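Local coordinates for protein nicotinate-nucleotide pyrophosphorylase (Ehrlichia chaffeensis, PDB 3L0G) that probably converts quinolinate to nicotinate mononucleotide, a decarboxylating phosphoribosyl transfer that feeds NAD(+) biosynthesis, at residues I123-T133 with I281-I290. Sequence-based numbering, arbitrary orientation.
Sequences IQHASGIASIT and ITNSFQNKDI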
# COMPACT_ATOMS: atom_id res chain seq x y z
N ILE C 123 1.29 1.21 19.14
CA ILE C 123 2.39 1.39 20.10
C ILE C 123 2.36 0.32 21.17
O ILE C 123 3.41 -0.12 21.64
CB ILE C 123 2.43 2.81 20.71
CG1 ILE C 123 1.20 3.10 21.57
CG2 ILE C 123 2.62 3.84 19.60
CD1 ILE C 123 1.18 4.49 22.11
N GLN C 124 1.17 -0.15 21.53
CA GLN C 124 1.05 -1.26 22.46
C GLN C 124 1.64 -2.57 21.87
O GLN C 124 2.28 -3.34 22.58
CB GLN C 124 -0.42 -1.47 22.86
CG GLN C 124 -1.04 -0.35 23.69
CD GLN C 124 -2.47 -0.72 24.15
OE1 GLN C 124 -2.67 -1.22 25.24
NE2 GLN C 124 -3.42 -0.53 23.31
N HIS C 125 1.40 -2.83 20.59
CA HIS C 125 2.00 -3.98 19.89
C HIS C 125 3.51 -3.81 19.78
O HIS C 125 4.29 -4.69 20.23
CB HIS C 125 1.38 -4.06 18.51
CG HIS C 125 1.90 -5.17 17.65
ND1 HIS C 125 1.17 -6.32 17.42
CD2 HIS C 125 3.03 -5.28 16.91
CE1 HIS C 125 1.85 -7.10 16.59
NE2 HIS C 125 2.98 -6.49 16.28
N ALA C 126 3.94 -2.69 19.18
CA ALA C 126 5.37 -2.46 18.95
C ALA C 126 6.12 -2.47 20.27
O ALA C 126 7.19 -3.06 20.36
CB ALA C 126 5.63 -1.15 18.16
N SER C 127 5.58 -1.81 21.31
CA SER C 127 6.26 -1.76 22.60
C SER C 127 6.29 -3.13 23.29
O SER C 127 7.25 -3.46 24.01
CB SER C 127 5.66 -0.67 23.51
OG SER C 127 6.01 0.63 23.04
N GLY C 128 5.25 -3.94 23.09
CA GLY C 128 5.25 -5.31 23.61
C GLY C 128 6.39 -6.13 23.04
O GLY C 128 7.10 -6.82 23.77
N ILE C 129 6.60 -6.05 21.74
CA ILE C 129 7.74 -6.75 21.12
C ILE C 129 9.11 -6.21 21.58
O ILE C 129 9.98 -6.96 21.97
CB ILE C 129 7.61 -6.72 19.61
CG1 ILE C 129 6.36 -7.50 19.20
CG2 ILE C 129 8.88 -7.28 18.93
CD1 ILE C 129 5.97 -7.36 17.69
N ALA C 130 9.27 -4.89 21.59
CA ALA C 130 10.55 -4.30 21.98
C ALA C 130 10.85 -4.69 23.43
O ALA C 130 11.97 -5.02 23.74
CB ALA C 130 10.52 -2.79 21.82
N SER C 131 9.83 -4.68 24.29
CA SER C 131 10.03 -5.00 25.70
C SER C 131 10.35 -6.48 25.94
O SER C 131 11.24 -6.79 26.73
CB SER C 131 8.82 -4.56 26.52
OG SER C 131 8.51 -3.19 26.28
N ILE C 132 9.66 -7.41 25.28
CA ILE C 132 10.01 -8.84 25.51
C ILE C 132 11.43 -9.13 24.97
O ILE C 132 12.23 -9.85 25.59
CB ILE C 132 8.92 -9.83 24.99
CG1 ILE C 132 9.18 -11.25 25.50
CG2 ILE C 132 8.87 -9.86 23.47
CD1 ILE C 132 9.33 -11.34 27.04
N THR C 133 11.77 -8.54 23.83
CA THR C 133 13.10 -8.69 23.25
C THR C 133 14.16 -8.22 24.23
O THR C 133 15.13 -8.94 24.53
CB THR C 133 13.22 -7.92 21.90
OG1 THR C 133 12.28 -8.48 20.96
CG2 THR C 133 14.61 -8.02 21.30
N ILE C 281 8.95 -13.91 20.46
CA ILE C 281 9.10 -12.45 20.67
C ILE C 281 8.34 -11.59 19.65
O ILE C 281 8.20 -10.38 19.84
CB ILE C 281 10.55 -11.96 20.80
CG1 ILE C 281 11.39 -12.31 19.56
CG2 ILE C 281 11.18 -12.56 22.06
CD1 ILE C 281 12.83 -11.75 19.61
N THR C 282 7.83 -12.21 18.58
CA THR C 282 7.00 -11.51 17.56
C THR C 282 5.61 -12.17 17.39
O THR C 282 4.81 -11.77 16.57
CB THR C 282 7.71 -11.44 16.19
OG1 THR C 282 7.98 -12.78 15.69
CG2 THR C 282 9.01 -10.69 16.29
N ASN C 283 5.34 -13.22 18.16
CA ASN C 283 4.00 -13.74 18.32
C ASN C 283 3.89 -14.22 19.78
O ASN C 283 4.92 -14.41 20.46
CB ASN C 283 3.69 -14.81 17.26
CG ASN C 283 4.44 -16.08 17.48
OD1 ASN C 283 4.15 -16.80 18.43
ND2 ASN C 283 5.43 -16.36 16.61
N SER C 284 2.69 -14.35 20.30
CA SER C 284 2.51 -14.87 21.67
C SER C 284 3.23 -14.05 22.77
O SER C 284 3.72 -14.61 23.73
CB SER C 284 3.02 -16.33 21.75
OG SER C 284 2.41 -17.14 20.76
N PHE C 285 3.29 -12.75 22.61
CA PHE C 285 3.90 -11.85 23.59
C PHE C 285 2.78 -10.95 24.16
O PHE C 285 1.70 -10.82 23.56
CB PHE C 285 4.95 -10.99 22.91
CG PHE C 285 4.38 -10.11 21.85
CD1 PHE C 285 3.88 -8.88 22.17
CD2 PHE C 285 4.26 -10.57 20.53
CE1 PHE C 285 3.27 -8.08 21.19
CE2 PHE C 285 3.67 -9.76 19.56
CZ PHE C 285 3.17 -8.52 19.91
N GLN C 286 3.07 -10.29 25.27
CA GLN C 286 2.11 -9.37 25.91
C GLN C 286 2.22 -7.97 25.36
O GLN C 286 3.28 -7.39 25.43
CB GLN C 286 2.39 -9.29 27.39
CG GLN C 286 2.27 -10.58 28.12
CD GLN C 286 0.83 -11.06 28.09
OE1 GLN C 286 -0.08 -10.33 28.51
NE2 GLN C 286 0.62 -12.29 27.56
N ASN C 287 1.12 -7.41 24.84
CA ASN C 287 1.07 -5.98 24.54
C ASN C 287 1.30 -5.22 25.85
O ASN C 287 0.90 -5.70 26.91
CB ASN C 287 -0.30 -5.56 23.98
CG ASN C 287 -0.43 -5.78 22.48
OD1 ASN C 287 -1.33 -5.19 21.81
ND2 ASN C 287 0.44 -6.60 21.94
N LYS C 288 1.93 -4.05 25.76
CA LYS C 288 2.05 -3.15 26.91
C LYS C 288 0.81 -2.27 27.01
O LYS C 288 0.13 -1.97 26.02
CB LYS C 288 3.30 -2.30 26.80
CG LYS C 288 4.59 -3.11 26.90
CD LYS C 288 4.65 -3.83 28.24
CE LYS C 288 6.03 -4.27 28.58
NZ LYS C 288 6.03 -5.02 29.87
N ASP C 289 0.53 -1.86 28.23
CA ASP C 289 -0.62 -1.07 28.54
C ASP C 289 -0.20 0.39 28.50
O ASP C 289 0.67 0.85 29.28
CB ASP C 289 -1.19 -1.49 29.91
CG ASP C 289 -2.52 -0.87 30.21
OD1 ASP C 289 -3.02 -0.11 29.34
OD2 ASP C 289 -3.07 -1.11 31.32
N ILE C 290 -0.83 1.11 27.57
CA ILE C 290 -0.58 2.52 27.26
C ILE C 290 -1.94 3.13 26.92
O ILE C 290 -2.70 2.50 26.20
CB ILE C 290 0.36 2.68 26.05
CG1 ILE C 290 1.69 1.96 26.31
CG2 ILE C 290 0.60 4.16 25.69
CD1 ILE C 290 2.61 1.80 25.06
O HOH W 1 -1.25 -6.57 18.66
O HOH W 2 5.91 -7.65 26.07
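F285 lays one face of its ring under I129. CG1 of I129 stands 3.6 Å from the F285 ring centroid, 18° off the normal, a CH-pi contact. The chi1 of F285 (62°) sets CG between the backbone N and the carbonyl carbon, which turns the ring in toward the helix. Its edge then meets the face of H125 in a T-shaped pair, centroids 5.3 Å apart and planes at 87°. H125 NE2 is hydrogen-bonded to D161, which would help fix the imidazole against this edge. The backbone of 285-287 runs close to G128, whose CA lies 3.4 Å from Q286 O. A water bridges G128 O and Q286 O, donating to both at 2.7 Å. One turn back, Q124 O accepts from K288 N at 3.3 Å and from G128 N, which arrive from opposite faces of the carbonyl plane. I132 CG2 packs on I281 CB (3.8 Å). S284 OG hydrogen-bonds N287 N of the second subunit, and the reverse pair repeats it. The arrangement packs the connection from strand 275-277 of the parallel sheet to strand 290-294 along helix 116-139, joining the alpha/beta-barrel and N-terminal domain of the quinolinate phosphoribosyltransferase fold.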